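Local coordinates for hemin degrading factor (Pseudomonas aeruginosa, PDB 4MF9), which binds heme as a heme-trafficking protein and probably also degrades it, at residues Leu70-Met80 with Arg92-Val101; Glu241-Leu251 with Trp350-Leu360. All coordinates share one frame; numbering follows the deposited sequence.

Contact 1: Leu70-Met80 with Arg92-Val101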
loop_
_atom_site.group_PDB
_atom_site.type_symbol
_atom_site.label_atom_id
_atom_site.label_comp_id
_atom_site.label_asym_id
_atom_site.label_seq_id
_atom_site.Cartn_x
_atom_site.Cartn_y
_atom_site.Cartn_z
ATOM N N LEU A 70 13.316 -10.566 -4.010
ATOM C CA LEU A 70 13.178 -9.629 -2.886
ATOM C C LEU A 70 14.473 -9.323 -2.117
ATOM O O LEU A 70 14.783 -8.166 -1.903
ATOM C CB LEU A 70 12.054 -10.060 -1.936
ATOM C CG LEU A 70 10.661 -10.094 -2.561
ATOM C CD1 LEU A 70 9.663 -10.790 -1.635
ATOM C CD2 LEU A 70 10.194 -8.687 -2.908
ATOM N N PRO A 71 15.240 -10.355 -1.704
ATOM C CA PRO A 71 16.520 -10.028 -1.056
ATOM C C PRO A 71 17.463 -9.305 -2.007
ATOM O O PRO A 71 18.190 -8.402 -1.584
ATOM C CB PRO A 71 17.105 -11.407 -0.705
ATOM C CG PRO A 71 15.950 -12.320 -0.686
ATOM C CD PRO A 71 14.994 -11.803 -1.722
ATOM N N ALA A 72 17.437 -9.685 -3.284
ATOM C CA ALA A 72 18.327 -9.089 -4.286
ATOM C C ALA A 72 18.123 -7.585 -4.453
ATOM O O ALA A 72 19.063 -6.861 -4.795
ATOM C CB ALA A 72 18.178 -9.799 -5.630
ATOM N N LEU A 73 16.941 -7.097 -4.194
ATOM C CA LEU A 73 16.713 -5.695 -4.334
ATOM C C LEU A 73 17.582 -4.918 -3.395
ATOM O O LEU A 73 17.788 -3.787 -3.583
ATOM C CB LEU A 73 15.258 -5.337 -4.127
ATOM C CG LEU A 73 14.281 -5.876 -5.132
ATOM C CD1 LEU A 73 12.818 -5.573 -4.830
ATOM C CD2 LEU A 73 14.602 -5.501 -6.528
ATOM N N GLY A 74 18.030 -5.579 -2.349
ATOM C CA GLY A 74 18.948 -4.954 -1.411
ATOM C C GLY A 74 20.280 -4.592 -2.048
ATOM O O GLY A 74 21.023 -3.761 -1.526
ATOM N N GLU A 75 20.585 -5.210 -3.165
ATOM C CA GLU A 75 21.804 -4.977 -3.902
ATOM C C GLU A 75 21.818 -3.557 -4.485
ATOM O O GLU A 75 22.808 -3.039 -4.805
ATOM C CB GLU A 75 21.977 -6.068 -4.963
ATOM C CG GLU A 75 22.343 -7.455 -4.412
ATOM C CD GLU A 75 22.065 -8.653 -5.343
ATOM O OE1 GLU A 75 21.752 -8.486 -6.513
ATOM O OE2 GLU A 75 22.149 -9.802 -4.874
ATOM N N LEU A 76 20.642 -2.978 -4.614
ATOM C CA LEU A 76 20.470 -1.708 -5.306
ATOM C C LEU A 76 20.736 -0.476 -4.447
ATOM O O LEU A 76 20.699 0.642 -4.953
ATOM C CB LEU A 76 19.060 -1.622 -5.892
ATOM C CG LEU A 76 18.729 -2.751 -6.867
ATOM C CD1 LEU A 76 17.252 -2.755 -7.208
ATOM C CD2 LEU A 76 19.565 -2.629 -8.131
ATOM N N GLY A 77 21.004 -0.669 -3.159
ATOM C CA GLY A 77 21.192 0.463 -2.264
ATOM C C GLY A 77 19.893 1.203 -2.019
ATOM O O GLY A 77 18.818 0.627 -2.160
ATOM N N PRO A 78 19.983 2.481 -1.636
ATOM C CA PRO A 78 18.775 3.269 -1.373
ATOM C C PRO A 78 17.879 3.360 -2.598
ATOM O O PRO A 78 18.326 3.784 -3.670
ATOM C CB PRO A 78 19.330 4.657 -1.021
ATOM C CG PRO A 78 20.691 4.380 -0.483
ATOM C CD PRO A 78 21.211 3.223 -1.296
ATOM N N ILE A 79 16.623 2.964 -2.428
ATOM C CA ILE A 79 15.633 3.060 -3.485
ATOM C C ILE A 79 14.432 3.854 -3.007
ATOM O O ILE A 79 14.412 4.377 -1.880
ATOM C CB ILE A 79 15.151 1.661 -3.922
ATOM C CG1 ILE A 79 14.969 0.742 -2.709
ATOM C CG2 ILE A 79 16.139 1.038 -4.910
ATOM C CD1 ILE A 79 13.570 0.812 -2.057
ATOM N N MET A 80 13.426 3.927 -3.829
ATOM C CA MET A 80 12.147 4.393 -3.407
ATOM C C MET A 80 11.072 3.319 -3.656
ATOM O O MET A 80 10.925 2.840 -4.751
ATOM C CB MET A 80 11.794 5.670 -4.137
ATOM C CG MET A 80 10.525 6.314 -3.729
ATOM S SD MET A 80 9.065 5.753 -4.487
ATOM C CE MET A 80 9.045 6.525 -6.087
ATOM N N ARG A 92 8.229 5.703 0.046
ATOM C CA ARG A 92 9.221 5.715 1.099
ATOM C C ARG A 92 10.599 5.428 0.556
ATOM O O ARG A 92 10.756 4.574 -0.248
ATOM C CB ARG A 92 8.888 4.715 2.171
ATOM C CG ARG A 92 9.511 4.923 3.519
ATOM C CD ARG A 92 9.370 6.336 4.013
ATOM N NE ARG A 92 9.737 6.493 5.421
ATOM C CZ ARG A 92 10.951 6.656 5.875
ATOM N NH1 ARG A 92 11.993 6.645 5.077
ATOM N NH2 ARG A 92 11.133 6.778 7.165
ATOM N N LYS A 93 11.597 6.132 1.034
ATOM C CA LYS A 93 12.959 5.961 0.568
ATOM C C LYS A 93 13.854 5.284 1.578
ATOM O O LYS A 93 13.712 5.518 2.753
ATOM C CB LYS A 93 13.567 7.283 0.172
ATOM C CG LYS A 93 12.929 7.949 -0.990
ATOM C CD LYS A 93 13.692 9.192 -1.306
ATOM C CE LYS A 93 12.835 10.188 -2.013
ATOM N NZ LYS A 93 13.629 11.406 -2.297
ATOM N N GLY A 94 14.743 4.425 1.088
ATOM C CA GLY A 94 15.684 3.692 1.918
ATOM C C GLY A 94 16.163 2.427 1.226
ATOM O O GLY A 94 15.649 2.050 0.179
ATOM N N PRO A 95 17.145 1.743 1.818
ATOM C CA PRO A 95 17.605 0.462 1.271
ATOM C C PRO A 95 16.547 -0.635 1.419
ATOM O O PRO A 95 15.843 -0.668 2.438
ATOM C CB PRO A 95 18.815 0.143 2.149
ATOM C CG PRO A 95 18.488 0.798 3.468
ATOM C CD PRO A 95 17.827 2.090 3.080
ATOM N N TYR A 96 16.431 -1.524 0.432
ATOM C CA TYR A 96 15.437 -2.610 0.503
ATOM C C TYR A 96 15.920 -3.754 1.393
ATOM O O TYR A 96 16.343 -4.803 0.907
ATOM C CB TYR A 96 15.085 -3.133 -0.900
ATOM C CG TYR A 96 13.655 -3.631 -1.057
ATOM C CD1 TYR A 96 12.630 -2.759 -1.436
ATOM C CD2 TYR A 96 13.331 -4.970 -0.835
ATOM C CE1 TYR A 96 11.325 -3.211 -1.589
ATOM C CE2 TYR A 96 12.031 -5.426 -0.985
ATOM C CZ TYR A 96 11.038 -4.542 -1.361
ATOM O OH TYR A 96 9.744 -5.006 -1.502
ATOM N N ARG A 97 15.880 -3.529 2.683
ATOM C CA ARG A 97 16.242 -4.496 3.710
ATOM C C ARG A 97 15.547 -4.150 5.027
ATOM O O ARG A 97 15.145 -3.032 5.177
ATOM C CB ARG A 97 17.729 -4.444 3.949
ATOM C CG ARG A 97 18.169 -3.147 4.541
ATOM C CD ARG A 97 19.545 -3.223 5.142
ATOM N NE ARG A 97 20.044 -1.895 5.349
ATOM C CZ ARG A 97 20.064 -1.271 6.508
ATOM N NH1 ARG A 97 19.604 -1.872 7.591
ATOM N NH2 ARG A 97 20.524 -0.048 6.577
ATOM N N GLU A 98 15.407 -5.099 5.943
ATOM C CA GLU A 98 15.913 -6.440 5.863
ATOM C C GLU A 98 14.819 -7.355 5.398
ATOM O O GLU A 98 13.776 -7.327 5.945
ATOM C CB GLU A 98 16.426 -6.909 7.232
ATOM C CG GLU A 98 17.567 -6.127 7.839
ATOM C CD GLU A 98 18.885 -6.295 7.075
ATOM O OE1 GLU A 98 19.092 -7.370 6.458
ATOM O OE2 GLU A 98 19.715 -5.349 7.084
ATOM N N VAL A 99 15.059 -8.141 4.362
ATOM C CA VAL A 99 14.036 -8.972 3.738
ATOM C C VAL A 99 14.017 -10.400 4.282
ATOM O O VAL A 99 15.042 -11.069 4.309
ATOM C CB VAL A 99 14.235 -9.037 2.209
ATOM C CG1 VAL A 99 13.247 -9.999 1.584
ATOM C CG2 VAL A 99 14.088 -7.651 1.603
ATOM N N THR A 100 12.857 -10.872 4.668
ATOM C CA THR A 100 12.653 -12.271 4.975
ATOM C C THR A 100 11.446 -12.768 4.231
ATOM O O THR A 100 10.469 -12.060 4.136
ATOM C CB THR A 100 12.508 -12.590 6.497
ATOM O OG1 THR A 100 11.381 -11.914 7.025
ATOM C CG2 THR A 100 13.648 -12.214 7.271
ATOM N N VAL A 101 11.529 -13.978 3.699
ATOM C CA VAL A 101 10.431 -14.617 2.979
ATOM C C VAL A 101 10.139 -15.967 3.632
ATOM O O VAL A 101 11.061 -16.753 3.884
ATOM C CB VAL A 101 10.784 -14.829 1.487
ATOM C CG1 VAL A 101 9.678 -15.594 0.767
ATOM C CG2 VAL A 101 11.038 -13.481 0.808
HETATM O O HOH W 1 17.696 -7.094 0.700
HETATM O O HOH W 2 18.126 -1.805 -1.775
#
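Y96 packs its ring against L73, just beyond helix 66-72; L73 lies alongside it and sets CD1 over one face, 3.9 Å from the ring centroid and 11° off the normal, a CH-pi contact. I79 closes on the same ring in its plane, its CD1 3.7 Å from CD1 of Y96. CG1 of I79 lies between its backbone N and carbonyl carbon (chi1 41°), which turns CD1 to the ring and puts CG1 3.2 Å from O of G94. Strands 117-120 and 151-157 supply further side chains around the tyrosine, and its hydroxyl is hydrogen-bonded to NE2 of H153 on strand 151-157, which satisfies this buried polar end. L70 extends the apolar layer, with CB 3.7 Å from CG1 of V99 and CD1 against CG2 of V101.

At the other end the chains pair as antiparallel strands. I79 and G94 form a hydrogen-bonded pair, I79 N to G94 O at 2.9 Å and G94 N to I79 O at 3.0 Å. M80 and K93 follow as a non-hydrogen-bonded pair whose CG atoms just meet, 4.0 Å apart, before the ends of both side chains lead away.

The looser flank runs past P71, G74 and G77, where water takes over from direct bonding. One molecule donates to P71 O and Y96 O; a second donates to L73 O and G77 O and accepts from Y96 N, 2.8 Å away. Three bonds thus fix this second water, and both the N and the O of Y96 are satisfied without a strand partner. The chemistry implies a tyrosine held by carbon contacts on its ring, by H153 at its hydroxyl and by water on its backbone, where the chain leaves one sheet for the next.

Contact 2: Glu241-Leu251 with Trp350-Leu360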
loop_
_atom_site.group_PDB
_atom_site.type_symbol
_atom_site.label_atom_id
_atom_site.label_comp_id
_atom_site.label_asym_id
_atom_site.label_seq_id
_atom_site.Cartn_x
_atom_site.Cartn_y
_atom_site.Cartn_z
ATOM N N GLU A 241 -15.587 4.956 16.871
ATOM C CA GLU A 241 -16.446 6.097 16.623
ATOM C C GLU A 241 -16.184 6.709 15.273
ATOM O O GLU A 241 -15.097 6.951 14.980
ATOM C CB GLU A 241 -16.181 7.187 17.652
ATOM C CG GLU A 241 -16.248 6.783 19.097
ATOM C CD GLU A 241 -15.933 7.948 20.040
ATOM O OE1 GLU A 241 -16.842 8.472 20.622
ATOM O OE2 GLU A 241 -14.819 8.333 20.206
ATOM N N ARG A 242 -17.203 6.997 14.522
ATOM C CA ARG A 242 -17.050 7.714 13.246
ATOM C C ARG A 242 -16.660 9.177 13.430
ATOM O O ARG A 242 -17.133 9.815 14.300
ATOM C CB ARG A 242 -18.276 7.572 12.383
ATOM C CG ARG A 242 -18.029 7.543 10.887
ATOM C CD ARG A 242 -19.324 7.226 10.203
ATOM N NE ARG A 242 -19.296 7.246 8.778
ATOM C CZ ARG A 242 -19.858 8.178 8.042
ATOM N NH1 ARG A 242 -20.454 9.167 8.625
ATOM N NH2 ARG A 242 -19.807 8.150 6.738
ATOM N N LEU A 243 -15.792 9.655 12.572
ATOM C CA LEU A 243 -15.291 11.023 12.603
ATOM C C LEU A 243 -15.627 11.786 11.323
ATOM O O LEU A 243 -15.861 11.190 10.263
ATOM C CB LEU A 243 -13.774 11.026 12.786
ATOM C CG LEU A 243 -13.234 10.277 13.994
ATOM C CD1 LEU A 243 -11.715 10.218 13.932
ATOM C CD2 LEU A 243 -13.710 10.915 15.303
ATOM N N ASP A 244 -15.636 13.101 11.404
ATOM C CA ASP A 244 -15.864 13.897 10.225
ATOM C C ASP A 244 -14.695 13.599 9.262
ATOM O O ASP A 244 -13.620 13.653 9.635
ATOM C CB ASP A 244 -15.870 15.361 10.594
ATOM C CG ASP A 244 -16.115 16.245 9.411
ATOM O OD1 ASP A 244 -17.254 16.639 9.231
ATOM O OD2 ASP A 244 -15.181 16.523 8.707
ATOM N N ASN A 245 -15.000 13.279 8.034
ATOM C CA ASN A 245 -13.980 12.895 7.065
ATOM C C ASN A 245 -12.833 13.884 6.928
ATOM O O ASN A 245 -11.706 13.495 6.615
ATOM C CB ASN A 245 -14.618 12.639 5.706
ATOM C CG ASN A 245 -15.409 11.357 5.676
ATOM O OD1 ASN A 245 -15.194 10.459 6.495
ATOM N ND2 ASN A 245 -16.330 11.254 4.727
ATOM N N GLY A 246 -13.119 15.165 7.161
ATOM C CA GLY A 246 -12.110 16.196 6.999
ATOM C C GLY A 246 -11.123 16.245 8.146
ATOM O O GLY A 246 -10.128 16.959 8.084
ATOM N N ASP A 247 -11.414 15.555 9.240
ATOM C CA ASP A 247 -10.517 15.517 10.393
ATOM C C ASP A 247 -9.146 14.877 10.100
ATOM O O ASP A 247 -8.201 15.194 10.741
ATOM C CB ASP A 247 -11.186 14.881 11.636
ATOM C CG ASP A 247 -12.182 15.814 12.334
ATOM O OD1 ASP A 247 -12.261 16.953 11.923
ATOM O OD2 ASP A 247 -12.858 15.419 13.284
ATOM N N LEU A 248 -9.095 13.894 9.208
ATOM C CA LEU A 248 -7.846 13.182 8.968
ATOM C C LEU A 248 -6.704 14.117 8.565
ATOM O O LEU A 248 -5.606 14.019 9.108
ATOM C CB LEU A 248 -8.039 12.079 7.925
ATOM C CG LEU A 248 -6.774 11.306 7.537
ATOM C CD1 LEU A 248 -6.133 10.586 8.712
ATOM C CD2 LEU A 248 -7.113 10.348 6.437
ATOM N N ALA A 249 -6.964 15.042 7.644
ATOM C CA ALA A 249 -5.951 16.021 7.236
ATOM C C ALA A 249 -5.528 16.912 8.407
ATOM O O ALA A 249 -4.354 17.276 8.550
ATOM C CB ALA A 249 -6.477 16.879 6.087
ATOM N N LYS A 250 -6.486 17.266 9.229
ATOM C CA LYS A 250 -6.271 18.103 10.380
ATOM C C LYS A 250 -5.387 17.461 11.397
ATOM O O LYS A 250 -4.617 18.106 11.963
ATOM C CB LYS A 250 -7.567 18.541 10.972
ATOM C CG LYS A 250 -8.239 19.598 10.155
ATOM C CD LYS A 250 -9.702 19.505 10.266
ATOM C CE LYS A 250 -10.348 20.748 9.734
ATOM N NZ LYS A 250 -11.600 21.033 10.423
ATOM N N LEU A 251 -5.530 16.148 11.575
ATOM C CA LEU A 251 -4.667 15.376 12.474
ATOM C C LEU A 251 -3.217 15.354 11.984
ATOM O O LEU A 251 -2.284 15.482 12.786
ATOM C CB LEU A 251 -5.207 13.950 12.694
ATOM C CG LEU A 251 -4.439 13.128 13.730
ATOM C CD1 LEU A 251 -5.354 12.209 14.496
ATOM C CD2 LEU A 251 -3.361 12.305 13.032
ATOM N N TRP A 350 0.241 10.655 21.353
ATOM C CA TRP A 350 -0.557 10.109 20.264
ATOM C C TRP A 350 -2.018 9.940 20.680
ATOM O O TRP A 350 -2.926 10.442 20.004
ATOM C CB TRP A 350 -0.006 8.773 19.762
ATOM C CG TRP A 350 -1.022 8.055 18.917
ATOM C CD1 TRP A 350 -1.700 6.902 19.228
ATOM C CD2 TRP A 350 -1.507 8.471 17.637
ATOM N NE1 TRP A 350 -2.563 6.574 18.205
ATOM C CE2 TRP A 350 -2.459 7.523 17.219
ATOM C CE3 TRP A 350 -1.218 9.551 16.800
ATOM C CZ2 TRP A 350 -3.124 7.631 15.999
ATOM C CZ3 TRP A 350 -1.874 9.653 15.605
ATOM C CH2 TRP A 350 -2.816 8.704 15.212
ATOM N N ARG A 351 -2.227 9.315 21.824
ATOM C CA ARG A 351 -3.557 9.011 22.252
ATOM C C ARG A 351 -4.331 10.269 22.474
ATOM O O ARG A 351 -5.403 10.351 22.108
ATOM C CB ARG A 351 -3.552 8.075 23.455
ATOM C CG ARG A 351 -4.923 7.899 24.088
ATOM C CD ARG A 351 -4.961 6.934 25.268
ATOM N NE ARG A 351 -4.477 5.612 24.988
ATOM C CZ ARG A 351 -4.385 4.610 25.835
ATOM N NH1 ARG A 351 -4.790 4.722 27.082
ATOM N NH2 ARG A 351 -3.893 3.479 25.420
ATOM N N GLU A 352 -3.714 11.271 23.039
ATOM C CA GLU A 352 -4.332 12.537 23.218
ATOM C C GLU A 352 -4.724 13.191 21.899
ATOM O O GLU A 352 -5.785 13.679 21.782
ATOM C CB GLU A 352 -3.432 13.458 24.026
ATOM C CG GLU A 352 -3.948 14.881 24.059
ATOM C CD GLU A 352 -3.027 15.837 24.755
ATOM O OE1 GLU A 352 -3.529 16.786 25.330
ATOM O OE2 GLU A 352 -1.805 15.641 24.716
ATOM N N LEU A 353 -3.845 13.176 20.927
ATOM C CA LEU A 353 -4.235 13.698 19.646
ATOM C C LEU A 353 -5.327 12.917 18.950
ATOM O O LEU A 353 -6.264 13.474 18.482
ATOM C CB LEU A 353 -3.035 13.822 18.753
ATOM C CG LEU A 353 -3.215 14.355 17.328
ATOM C CD1 LEU A 353 -3.925 15.668 17.292
ATOM C CD2 LEU A 353 -1.884 14.469 16.650
ATOM N N ALA A 354 -5.208 11.614 18.961
ATOM C CA ALA A 354 -6.205 10.715 18.375
ATOM C C ALA A 354 -7.597 10.900 19.000
ATOM O O ALA A 354 -8.615 10.730 18.329
ATOM C CB ALA A 354 -5.754 9.278 18.527
ATOM N N GLU A 355 -7.648 11.184 20.269
ATOM C CA GLU A 355 -8.936 11.413 20.934
ATOM C C GLU A 355 -9.401 12.861 20.950
ATOM O O GLU A 355 -10.478 13.123 21.289
ATOM C CB GLU A 355 -8.942 10.890 22.356
ATOM C CG GLU A 355 -8.516 9.466 22.627
ATOM C CD GLU A 355 -9.681 8.502 22.647
ATOM O OE1 GLU A 355 -10.757 8.893 22.223
ATOM O OE2 GLU A 355 -9.536 7.411 23.138
ATOM N N SER A 356 -8.555 13.790 20.561
ATOM C CA SER A 356 -8.903 15.211 20.650
ATOM C C SER A 356 -10.044 15.594 19.714
ATOM O O SER A 356 -10.717 16.605 19.928
ATOM C CB SER A 356 -7.682 16.095 20.387
ATOM O OG SER A 356 -7.296 16.050 19.025
ATOM N N PHE A 357 -10.283 14.781 18.689
ATOM C CA PHE A 357 -11.274 15.140 17.677
ATOM C C PHE A 357 -12.662 14.614 18.023
ATOM O O PHE A 357 -12.813 13.488 18.501
ATOM C CB PHE A 357 -10.815 14.702 16.275
ATOM C CG PHE A 357 -9.674 15.520 15.736
ATOM C CD1 PHE A 357 -9.915 16.605 14.910
ATOM C CD2 PHE A 357 -8.364 15.221 16.076
ATOM C CE1 PHE A 357 -8.868 17.372 14.424
ATOM C CE2 PHE A 357 -7.308 15.983 15.591
ATOM C CZ PHE A 357 -7.563 17.057 14.766
ATOM N N LYS A 358 -13.683 15.428 17.794
ATOM C CA LYS A 358 -15.015 15.093 18.176
ATOM C C LYS A 358 -15.704 14.072 17.268
ATOM O O LYS A 358 -15.760 14.239 16.122
ATOM C CB LYS A 358 -15.858 16.370 18.350
ATOM C CG LYS A 358 -15.180 17.432 19.200
ATOM C CD LYS A 358 -16.148 18.280 20.027
ATOM C CE LYS A 358 -15.490 19.455 20.746
ATOM N NZ LYS A 358 -14.061 19.228 21.028
ATOM N N ALA A 359 -16.317 13.065 17.848
ATOM C CA ALA A 359 -17.036 12.056 17.077
ATOM C C ALA A 359 -18.295 12.642 16.448
ATOM O O ALA A 359 -18.836 13.639 16.933
ATOM C CB ALA A 359 -17.404 10.881 17.977
ATOM N N LEU A 360 -18.770 12.024 15.371
ATOM C CA LEU A 360 -20.077 12.385 14.839
ATOM C C LEU A 360 -21.161 11.899 15.803
ATOM O O LEU A 360 -22.332 12.258 15.662
ATOM C CB LEU A 360 -20.298 11.782 13.454
ATOM C CG LEU A 360 -19.278 12.124 12.358
ATOM C CD1 LEU A 360 -19.690 11.537 10.999
ATOM C CD2 LEU A 360 -19.044 13.635 12.281
#
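W350, on helix 348-355, meets L251 of helix 247-258 at the rim of its indole, CZ3 lying 4.0 Å from CD2 of L251; A354 of its own helix sets its CB over one face of the ring, and NE1 is hydrogen-bonded to T321 O. One turn on, L353 brings its CG to 4.0 Å from CG of L251, the two side chains passing at a slant. The short helical segments 247-251 and 350-355 run nearly antiparallel, at 150°, but their axes stay 11.3 Å apart, a spacing bridged by these side chains. S356 turns its hydroxyl back to L353 O, which also accepts from S356 N.

F357 then lays its ring against D247, K250 and L251. With CG anti to the carbonyl carbon (chi1 -71°), the ring reaches across all three: CD1 is 3.5 Å from CG of D247, CE1 touches CB of K250, and CZ comes up to the backbone N of L251. The carboxylate of D247 is turned 51° from the ring plane. W323 of strand 320-326 meets the phenylalanine ring nearly at right angles.

Beyond K358 the tail runs along strand 240-243. CB of A359 rests against OE1 of E241, 3.6 Å away, while OE2 of that glutamate pairs with R310 and R312. L360 makes a nearly straight bond, N to R242 O at 3.0 Å, and spreads its two methyls, CD1 towards NH1 of R242 and CD2 towards N of D244. In the turn after this strand, OD2 of D244 caps G246 N. The carboxy-terminal helix and tail thus pack against a strand-turn-helix unit at the sheet edge of the second HemS/ChuX domain, with the side chain of W350 about 8 Å from the bound heme.

Overall arrangement
Contact 1 (70-80 with 92-101) closes in the chain before contact 2 (241-251 with 350-360) opens. They fall in the first and second HemS/ChuX domains, on opposite sides of the chain's centre, with centres 34 Å apart and nearest atoms about 16 Å apart. One sheet nevertheless joins them: its outermost strands are 99-101, from contact 1, and 240-243, from contact 2. Contact 1 also reaches the other nine-stranded sheet through strands 78-84 and 88-93. The side chain of V101 in contact 1 lies about 12 Å from the heme, and residues of both domains line the heme pocket, consistent with a binding site formed jointly by the two.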